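Antifreeze protein (Marinomonas primoryensis, PDB 3P4G) probably binds ice through anchored clathrate-like waters, as a hyperactive, calcium-dependent antifreeze protein built as a right-handed beta-helix. Local coordinates at residues A[259-264]-A[269-274]; A[229-234]-A[238-243]; A[210-215]-A[219-224]. All blocks are in the same frame, centred on the assembly; numbering follows the deposited sequence.

Interaction 1: residues A[259-264]-A[269-274]. With CA (calcium ion), chain P; CA (calcium ion), chain O; CA (calcium ion), chain Q.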
loop_
_atom_site.group_PDB
_atom_site.type_symbol
_atom_site.label_atom_id
_atom_site.label_comp_id
_atom_site.label_asym_id
_atom_site.label_seq_id
_atom_site.Cartn_x
_atom_site.Cartn_y
_atom_site.Cartn_z
ATOM N N ASP A 259 -12.368 -4.091 -19.253
ATOM C CA ASP A 259 -11.397 -4.672 -18.322
ATOM C C ASP A 259 -10.884 -6.026 -18.752
ATOM O O ASP A 259 -11.539 -6.722 -19.539
ATOM C CB ASP A 259 -12.074 -4.798 -16.952
ATOM C CG ASP A 259 -12.558 -3.453 -16.453
ATOM O OD1 ASP A 259 -11.713 -2.604 -16.131
ATOM O OD2 ASP A 259 -13.775 -3.233 -16.399
ATOM N N VAL A 260 -9.737 -6.426 -18.199
ATOM C CA VAL A 260 -9.161 -7.728 -18.493
ATOM C C VAL A 260 -8.933 -8.461 -17.171
ATOM O O VAL A 260 -8.395 -7.871 -16.201
ATOM C CB VAL A 260 -7.791 -7.577 -19.254
ATOM C CG1 VAL A 260 -7.037 -8.913 -19.235
ATOM C CG2 VAL A 260 -8.075 -7.010 -20.694
ATOM N N LEU A 261 -9.329 -9.733 -17.123
ATOM C CA LEU A 261 -9.000 -10.589 -15.974
ATOM C C LEU A 261 -8.223 -11.800 -16.478
ATOM O O LEU A 261 -8.676 -12.543 -17.338
ATOM C CB LEU A 261 -10.282 -11.044 -15.259
ATOM C CG LEU A 261 -10.029 -12.071 -14.138
ATOM C CD1 LEU A 261 -9.168 -11.465 -13.012
ATOM C CD2 LEU A 261 -11.416 -12.431 -13.552
ATOM N N ILE A 262 -7.018 -11.940 -15.976
ATOM C CA ILE A 262 -6.197 -13.120 -16.233
ATOM C C ILE A 262 -6.125 -13.984 -15.012
ATOM O O ILE A 262 -5.668 -13.555 -13.958
ATOM C CB ILE A 262 -4.787 -12.725 -16.695
ATOM C CG1 ILE A 262 -4.907 -11.948 -18.015
ATOM C CG2 ILE A 262 -3.892 -13.993 -17.011
ATOM C CD1 ILE A 262 -3.743 -11.171 -18.266
ATOM N N VAL A 263 -6.558 -15.234 -15.179
ATOM C CA VAL A 263 -6.580 -16.173 -14.052
ATOM C C VAL A 263 -5.704 -17.327 -14.440
ATOM O O VAL A 263 -6.012 -18.085 -15.379
ATOM C CB VAL A 263 -8.045 -16.541 -13.625
ATOM C CG1 VAL A 263 -8.962 -16.453 -14.744
ATOM C CG2 VAL A 263 -8.185 -17.857 -12.954
ATOM N N GLU A 264 -4.613 -17.504 -13.689
ATOM C CA GLU A 264 -3.626 -18.495 -14.106
ATOM C C GLU A 264 -3.846 -19.907 -13.511
ATOM O O GLU A 264 -3.154 -20.850 -13.899
ATOM C CB GLU A 264 -2.220 -17.997 -13.777
ATOM C CG GLU A 264 -1.864 -16.678 -14.451
ATOM C CD GLU A 264 -0.405 -16.256 -14.214
ATOM O OE1 GLU A 264 0.369 -17.017 -13.617
ATOM O OE2 GLU A 264 -0.016 -15.143 -14.641
ATOM N N GLY A 269 -14.338 -18.853 -7.658
ATOM C CA GLY A 269 -15.051 -17.688 -7.100
ATOM C C GLY A 269 -15.934 -16.958 -8.082
ATOM O O GLY A 269 -16.093 -17.396 -9.212
ATOM N N THR A 270 -16.545 -15.870 -7.625
ATOM C CA THR A 270 -17.476 -15.079 -8.473
ATOM C C THR A 270 -16.662 -14.042 -9.249
ATOM O O THR A 270 -15.835 -13.310 -8.658
ATOM C CB THR A 270 -18.551 -14.390 -7.585
ATOM O OG1 THR A 270 -19.359 -15.418 -6.987
ATOM C CG2 THR A 270 -19.496 -13.382 -8.406
ATOM N N VAL A 271 -16.895 -13.961 -10.552
ATOM C CA VAL A 271 -16.135 -13.012 -11.391
ATOM C C VAL A 271 -17.105 -12.256 -12.288
ATOM O O VAL A 271 -18.052 -12.845 -12.840
ATOM C CB VAL A 271 -15.017 -13.683 -12.266
ATOM C CG1 VAL A 271 -13.942 -14.296 -11.390
ATOM C CG2 VAL A 271 -15.594 -14.774 -13.254
ATOM N N ALA A 272 -16.891 -10.948 -12.388
ATOM C CA ALA A 272 -17.769 -10.078 -13.215
ATOM C C ALA A 272 -16.988 -9.065 -13.991
ATOM O O ALA A 272 -16.133 -8.353 -13.446
ATOM C CB ALA A 272 -18.830 -9.378 -12.342
ATOM N N GLY A 273 -17.274 -8.992 -15.280
ATOM C CA GLY A 273 -16.714 -7.919 -16.127
ATOM C C GLY A 273 -17.414 -6.580 -15.840
ATOM O O GLY A 273 -16.782 -5.493 -16.008
ATOM N N ASN A 274 -18.688 -6.687 -15.396
ATOM C CA ASN A 274 -19.602 -5.553 -15.220
ATOM C C ASN A 274 -19.742 -4.825 -16.569
ATOM O O ASN A 274 -19.531 -5.450 -17.627
ATOM C CB ASN A 274 -19.088 -4.618 -14.095
ATOM C CG ASN A 274 -18.996 -5.340 -12.747
ATOM O OD1 ASN A 274 -17.957 -5.331 -12.143
ATOM N ND2 ASN A 274 -20.101 -5.976 -12.293
HETATM CA CA CA P . -15.957 -3.718 -17.205
HETATM CA CA CA O . -12.933 -1.197 -14.717
HETATM CA CA CA Q . -19.080 -6.361 -19.769
HETATM O O HOH W 1 -19.296 -8.356 -18.451
HETATM O O HOH W 2 -21.371 -5.447 -19.995
#

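Interaction 2: residues A[229-234]-A[238-243]. With CA (calcium ion), chain N; CA (calcium ion), chain O.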
loop_
_atom_site.group_PDB
_atom_site.type_symbol
_atom_site.label_atom_id
_atom_site.label_comp_id
_atom_site.label_asym_id
_atom_site.label_seq_id
_atom_site.Cartn_x
_atom_site.Cartn_y
_atom_site.Cartn_z
ATOM N N GLY A 229 -10.616 -13.167 -0.946
ATOM C CA GLY A 229 -11.314 -11.924 -0.572
ATOM C C GLY A 229 -11.881 -11.227 -1.823
ATOM O O GLY A 229 -12.318 -11.895 -2.771
ATOM N N ASN A 230 -11.849 -9.909 -1.856
ATOM C CA ASN A 230 -12.545 -9.190 -2.920
ATOM C C ASN A 230 -11.585 -8.334 -3.690
ATOM O O ASN A 230 -10.723 -7.701 -3.105
ATOM C CB ASN A 230 -13.636 -8.305 -2.336
ATOM C CG ASN A 230 -14.690 -9.098 -1.607
ATOM O OD1 ASN A 230 -15.166 -8.691 -0.537
ATOM N ND2 ASN A 230 -15.061 -10.229 -2.160
ATOM N N ILE A 231 -11.785 -8.269 -4.999
ATOM C CA ILE A 231 -11.049 -7.317 -5.843
ATOM C C ILE A 231 -12.091 -6.500 -6.628
ATOM O O ILE A 231 -12.968 -7.092 -7.264
ATOM C CB ILE A 231 -10.129 -8.033 -6.874
ATOM C CG1 ILE A 231 -9.060 -8.888 -6.200
ATOM C CG2 ILE A 231 -9.464 -6.974 -7.860
ATOM C CD1 ILE A 231 -8.248 -9.786 -7.182
ATOM N N GLN A 232 -11.981 -5.164 -6.580
ATOM C CA GLN A 232 -12.777 -4.276 -7.422
ATOM C C GLN A 232 -11.811 -3.530 -8.345
ATOM O O GLN A 232 -10.870 -2.924 -7.848
ATOM C CB GLN A 232 -13.552 -3.281 -6.516
ATOM C CG GLN A 232 -14.292 -2.204 -7.262
ATOM C CD GLN A 232 -15.295 -2.774 -8.259
ATOM O OE1 GLN A 232 -15.159 -2.628 -9.485
ATOM N NE2 GLN A 232 -16.327 -3.430 -7.716
ATOM N N GLY A 233 -12.028 -3.586 -9.654
ATOM C CA GLY A 233 -11.169 -2.838 -10.587
ATOM C C GLY A 233 -11.581 -1.373 -10.561
ATOM O O GLY A 233 -10.728 -0.485 -10.823
ATOM N N GLY A 234 -12.867 -1.146 -10.273
ATOM C CA GLY A 234 -13.469 0.206 -10.261
ATOM C C GLY A 234 -13.748 0.682 -11.686
ATOM O O GLY A 234 -13.644 -0.113 -12.651
ATOM N N ASP A 238 -9.179 -1.497 -16.621
ATOM C CA ASP A 238 -8.260 -2.128 -15.668
ATOM C C ASP A 238 -7.765 -3.489 -16.153
ATOM O O ASP A 238 -8.405 -4.141 -16.954
ATOM C CB ASP A 238 -9.006 -2.324 -14.349
ATOM C CG ASP A 238 -9.636 -1.017 -13.865
ATOM O OD1 ASP A 238 -8.834 -0.085 -13.562
ATOM O OD2 ASP A 238 -10.873 -0.907 -13.683
ATOM N N ILE A 239 -6.661 -3.936 -15.579
ATOM C CA ILE A 239 -6.213 -5.311 -15.804
ATOM C C ILE A 239 -5.937 -5.956 -14.428
ATOM O O ILE A 239 -5.238 -5.355 -13.569
ATOM C CB ILE A 239 -4.979 -5.426 -16.742
ATOM C CG1 ILE A 239 -4.634 -6.924 -16.852
ATOM C CG2 ILE A 239 -3.728 -4.626 -16.192
ATOM C CD1 ILE A 239 -3.808 -7.277 -18.139
ATOM N N VAL A 240 -6.530 -7.111 -14.198
ATOM C CA VAL A 240 -6.342 -7.859 -12.952
ATOM C C VAL A 240 -5.749 -9.193 -13.325
ATOM O O VAL A 240 -6.257 -9.875 -14.240
ATOM C CB VAL A 240 -7.684 -8.045 -12.204
ATOM C CG1 VAL A 240 -7.514 -8.920 -10.943
ATOM C CG2 VAL A 240 -8.287 -6.653 -11.785
ATOM N N ARG A 241 -4.692 -9.588 -12.624
ATOM C CA ARG A 241 -4.122 -10.899 -12.870
ATOM C C ARG A 241 -4.011 -11.628 -11.520
ATOM O O ARG A 241 -3.506 -11.043 -10.552
ATOM C CB ARG A 241 -2.755 -10.781 -13.501
ATOM C CG ARG A 241 -2.010 -12.133 -13.689
ATOM C CD ARG A 241 -1.182 -12.094 -14.936
ATOM N NE ARG A 241 -0.120 -11.113 -14.803
ATOM C CZ ARG A 241 1.041 -11.364 -14.184
ATOM N NH1 ARG A 241 1.242 -12.569 -13.660
ATOM N NH2 ARG A 241 1.997 -10.411 -14.063
ATOM N N VAL A 242 -4.498 -12.858 -11.482
ATOM C CA VAL A 242 -4.390 -13.713 -10.270
ATOM C C VAL A 242 -3.616 -14.956 -10.670
ATOM O O VAL A 242 -3.986 -15.691 -11.614
ATOM C CB VAL A 242 -5.758 -14.130 -9.666
ATOM C CG1 VAL A 242 -5.571 -15.054 -8.399
ATOM C CG2 VAL A 242 -6.623 -12.905 -9.365
ATOM N N GLN A 243 -2.534 -15.228 -9.942
ATOM C CA GLN A 243 -1.658 -16.336 -10.355
ATOM C C GLN A 243 -1.862 -17.679 -9.672
ATOM O O GLN A 243 -1.309 -18.683 -10.133
ATOM C CB GLN A 243 -0.194 -15.887 -10.188
ATOM C CG GLN A 243 0.134 -14.650 -10.979
ATOM C CD GLN A 243 1.613 -14.394 -11.014
ATOM O OE1 GLN A 243 2.144 -13.735 -10.141
ATOM N NE2 GLN A 243 2.293 -14.901 -12.050
HETATM CA CA CA N . -10.043 1.399 -12.071
HETATM CA CA CA O . -12.933 -1.197 -14.717
#

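Interaction 3: residues A[210-215]-A[219-224]. With CA (calcium ion), chain M; CA (calcium ion), chain N.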
loop_
_atom_site.group_PDB
_atom_site.type_symbol
_atom_site.label_atom_id
_atom_site.label_comp_id
_atom_site.label_asym_id
_atom_site.label_seq_id
_atom_site.Cartn_x
_atom_site.Cartn_y
_atom_site.Cartn_z
ATOM N N GLY A 210 -8.145 -10.266 2.305
ATOM C CA GLY A 210 -8.917 -8.997 2.544
ATOM C C GLY A 210 -9.484 -8.427 1.250
ATOM O O GLY A 210 -10.037 -9.168 0.437
ATOM N N GLU A 211 -9.333 -7.128 1.037
ATOM C CA GLU A 211 -9.928 -6.460 -0.116
ATOM C C GLU A 211 -8.918 -5.556 -0.808
ATOM O O GLU A 211 -8.046 -4.944 -0.144
ATOM C CB GLU A 211 -11.123 -5.599 0.340
ATOM C CG GLU A 211 -12.234 -6.429 1.054
ATOM C CD GLU A 211 -13.529 -5.675 1.141
ATOM O OE1 GLU A 211 -13.521 -4.529 1.658
ATOM O OE2 GLU A 211 -14.546 -6.223 0.678
ATOM N N VAL A 212 -9.105 -5.417 -2.116
ATOM C CA VAL A 212 -8.337 -4.493 -2.969
ATOM C C VAL A 212 -9.351 -3.725 -3.821
ATOM O O VAL A 212 -10.338 -4.294 -4.322
ATOM C CB VAL A 212 -7.361 -5.247 -3.879
ATOM C CG1 VAL A 212 -6.861 -4.376 -5.077
ATOM C CG2 VAL A 212 -6.212 -5.852 -3.072
ATOM N N ASP A 213 -9.101 -2.420 -3.973
ATOM C CA ASP A 213 -9.966 -1.609 -4.819
ATOM C C ASP A 213 -9.038 -0.740 -5.664
ATOM O O ASP A 213 -8.231 0.037 -5.116
ATOM C CB ASP A 213 -10.861 -0.722 -3.941
ATOM C CG ASP A 213 -12.027 -0.118 -4.708
ATOM O OD1 ASP A 213 -11.884 0.201 -5.901
ATOM O OD2 ASP A 213 -13.161 -0.104 -4.144
ATOM N N GLY A 214 -9.169 -0.865 -6.976
ATOM C CA GLY A 214 -8.349 -0.067 -7.939
ATOM C C GLY A 214 -8.825 1.385 -7.951
ATOM O O GLY A 214 -8.047 2.340 -8.249
ATOM N N GLY A 215 -10.117 1.582 -7.642
ATOM C CA GLY A 215 -10.746 2.897 -7.686
ATOM C C GLY A 215 -10.900 3.371 -9.125
ATOM O O GLY A 215 -10.853 2.575 -10.076
ATOM N N ASP A 219 -6.242 0.913 -13.749
ATOM C CA ASP A 219 -5.333 0.298 -12.778
ATOM C C ASP A 219 -4.854 -1.092 -13.158
ATOM O O ASP A 219 -5.543 -1.817 -13.903
ATOM C CB ASP A 219 -6.106 0.174 -11.467
ATOM C CG ASP A 219 -6.700 1.515 -11.031
ATOM O OD1 ASP A 219 -5.938 2.446 -10.696
ATOM O OD2 ASP A 219 -7.916 1.611 -10.977
ATOM N N THR A 220 -3.679 -1.430 -12.632
ATOM C CA THR A 220 -3.119 -2.774 -12.752
ATOM C C THR A 220 -3.051 -3.410 -11.379
ATOM O O THR A 220 -2.401 -2.871 -10.487
ATOM C CB THR A 220 -1.709 -2.715 -13.354
ATOM O OG1 THR A 220 -1.762 -2.189 -14.689
ATOM C CG2 THR A 220 -1.094 -4.085 -13.393
ATOM N N ILE A 221 -3.698 -4.563 -11.229
ATOM C CA ILE A 221 -3.648 -5.325 -9.951
ATOM C C ILE A 221 -3.155 -6.711 -10.234
ATOM O O ILE A 221 -3.776 -7.432 -11.058
ATOM C CB ILE A 221 -5.067 -5.367 -9.376
ATOM C CG1 ILE A 221 -5.465 -3.955 -8.883
ATOM C CG2 ILE A 221 -5.167 -6.389 -8.212
ATOM C CD1 ILE A 221 -7.009 -3.814 -8.791
ATOM N N ILE A 222 -2.104 -7.126 -9.522
ATOM C CA ILE A 222 -1.541 -8.454 -9.670
ATOM C C ILE A 222 -1.488 -9.128 -8.284
ATOM O O ILE A 222 -0.893 -8.573 -7.327
ATOM C CB ILE A 222 -0.138 -8.404 -10.210
ATOM C CG1 ILE A 222 -0.124 -7.760 -11.616
ATOM C CG2 ILE A 222 0.451 -9.846 -10.318
ATOM C CD1 ILE A 222 1.292 -7.389 -12.153
ATOM N N ILE A 223 -2.099 -10.303 -8.196
ATOM C CA ILE A 223 -2.064 -11.134 -6.963
ATOM C C ILE A 223 -1.309 -12.405 -7.305
ATOM O O ILE A 223 -1.784 -13.229 -8.126
ATOM C CB ILE A 223 -3.476 -11.485 -6.399
ATOM C CG1 ILE A 223 -4.419 -10.251 -6.313
ATOM C CG2 ILE A 223 -3.351 -12.198 -4.993
ATOM C CD1 ILE A 223 -3.939 -9.070 -5.401
ATOM N N ALA A 224 -0.132 -12.598 -6.704
ATOM C CA ALA A 224 0.671 -13.839 -6.975
ATOM C C ALA A 224 0.106 -15.090 -6.303
ATOM O O ALA A 224 0.183 -16.169 -6.868
ATOM C CB ALA A 224 2.086 -13.670 -6.517
HETATM CA CA CA M . -7.137 4.031 -9.473
HETATM CA CA CA N . -10.043 1.399 -12.071
#

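Interaction 1: residues A[259-264]-A[269-274]
Leu-261 and Val-271 meet across the interior with their side chains crossing at about a right angle. Methyl CD2 of Leu-261 lies 3.8 Å from CG1 of Val-271. CG of Leu-261 is anti to the backbone N (chi1 174°), and this carries the CD2 branch inward to the valine. On the Val-271 side the branch that is touched is CG1, which sits anti to the carbonyl carbon. Both residues are buried. Ile-252 of strand 251-253 packs on both of them, so the pair belongs to a longer apolar core.

Beside this pair, Asp-259 and Gly-273 are joined through a calcium ion. Asp-259 OD2 binds it at 2.4 Å, and Gly-273 O binds the same ion at 2.3 Å. Asp-259 also binds a second calcium ion, unevenly: OD1 is at 2.3 Å and OD2 at 2.8 Å from that ion. OD2 therefore bridges two metals. At the far end, Asn-274 O binds a third calcium ion at 2.4 Å, and two waters are among the other ligands.

The strands 260-263 and 270-272 lie on two different faces of the solenoid, with the apolar pair between them. A row of calcium ions in the turns and an aliphatic core between the faces are the marks of this right-handed, calcium-binding beta-helix.

Interaction 2: residues A[229-234]-A[238-243]
Asp-238 faces Gly-233 and Gly-234 at the calcium-binding turn, and metal bonds hold the two segments together here. The carboxylate splits its oxygens between two calcium ions. OD1 binds one of them at 2.4 Å, and Gly-233 O binds the same ion. OD2 binds the other at 2.3 Å, with Gly-234 O as a second ligand. CG of Asp-238 is anti to the carbonyl carbon (chi1 -53°), which turns the carboxylate to the two calcium ions that the glycine carbonyls also bind. Gly-233 O comes within 2.9 Å of Asp-238 OD2. The two are acceptors brought close by the metals, and the calcium charge probably offsets their repulsion. A CB on Gly-233 would sit tight against Asp-238 OD2.

One side-chain hydrogen bond lies within segment 229-234, and it is doubtful: Gln-232 has two conformers, and in one of them OE1 accepts from Gly-234 N.

The apolar part is centred on Ile-231. Its CD1 lies 3.9 Å from CG1 of Val-240, and its CG2 touches both methyls of that valine at 4.1 Å. The two side chains lie alongside each other and point in opposite senses. CD1 also reaches CG2 of Val-242 in one of that residue's two conformers.

The touching parts of the two segments run 175° apart, as the chain turns back from strand 230-232 to strand 239-242. Ile-231 is also covered by Ile-221 and Ile-223 of strand 220-223 and by Ile-252 of strand 251-253. Val-240 packs on Leu-261 of strand 260-263.

Interaction 3: residues A[210-215]-A[219-224]
Val-212 and Ile-221 meet end on, methyl to methyl, and Asp-219 meets Gly-214 and Gly-215 at two calcium ions. These make up the first shell. CG1 of Val-212 lies 3.8 Å from CD1 of Ile-221. The same CD1 also lies 4.1 Å from CA of Gly-214, so the end of the isoleucine spans the strand and the start of the turn. At the metals, Asp-219 OD1 and Gly-214 O bind the same calcium ion, each at 2.3 Å. Asp-219 OD2 binds the other calcium ion at 2.4 Å, together with Gly-215 O.

The torsions place these groups. CG1 of Ile-221 is anti to the carbonyl carbon (chi1 -70°) and chi2 is 159°, an extended shape that pushes CD1 inward to the valine. Gly-214 has no side chain, and a CB there would clash with Asp-219 OD2. In the next shell, Asp-213 OD1 accepts from Gly-215 N at 2.8 Å, forming an Asx turn. The N-H meets the anti side of the carboxylate, 23° out of its plane. This bond probably helps to hold the bend that presents the Gly-215 carbonyl to its metal. Further out, Ile-231 of strand 230-232 packs on Ile-221, and Leu-202 of strand 201-204 packs on Val-212.

An alanine in place of Ile-221 would remove CG1, CG2 and CD1, and would probably open a gap beside Val-212 CG1 and Gly-214 CA, which would lose this part of their apolar cover.

Gly-214 O lies 2.8 Å from Asp-219 OD2, and both are acceptors. Calcium probably makes this closeness tolerable. The shape of the turn therefore probably depends on bound metal, which agrees with a calcium-dependent protein.

Interactions 3, 2 and 1 follow one another along the solenoid. The centres of interactions 2 and 3 are about 5 Å apart, and those of interactions 1 and 2 about 7 Å. Interactions 2 and 3 share one calcium ion, and interactions 1 and 2 share the next. The aspartates are also linked along the row. Asp-259 OD1 lies 2.8 Å from Asp-238 N, and Asp-238 OD1 lies 2.8 Å from Asp-219 N, both probable hydrogen bonds. Interactions 2 and 3 each span the calcium-binding turn of one coil. Interaction 1 pairs strands joined by the turn at the other end, and its calcium ion, like the two shared ones, ties one calcium-binding turn to the next.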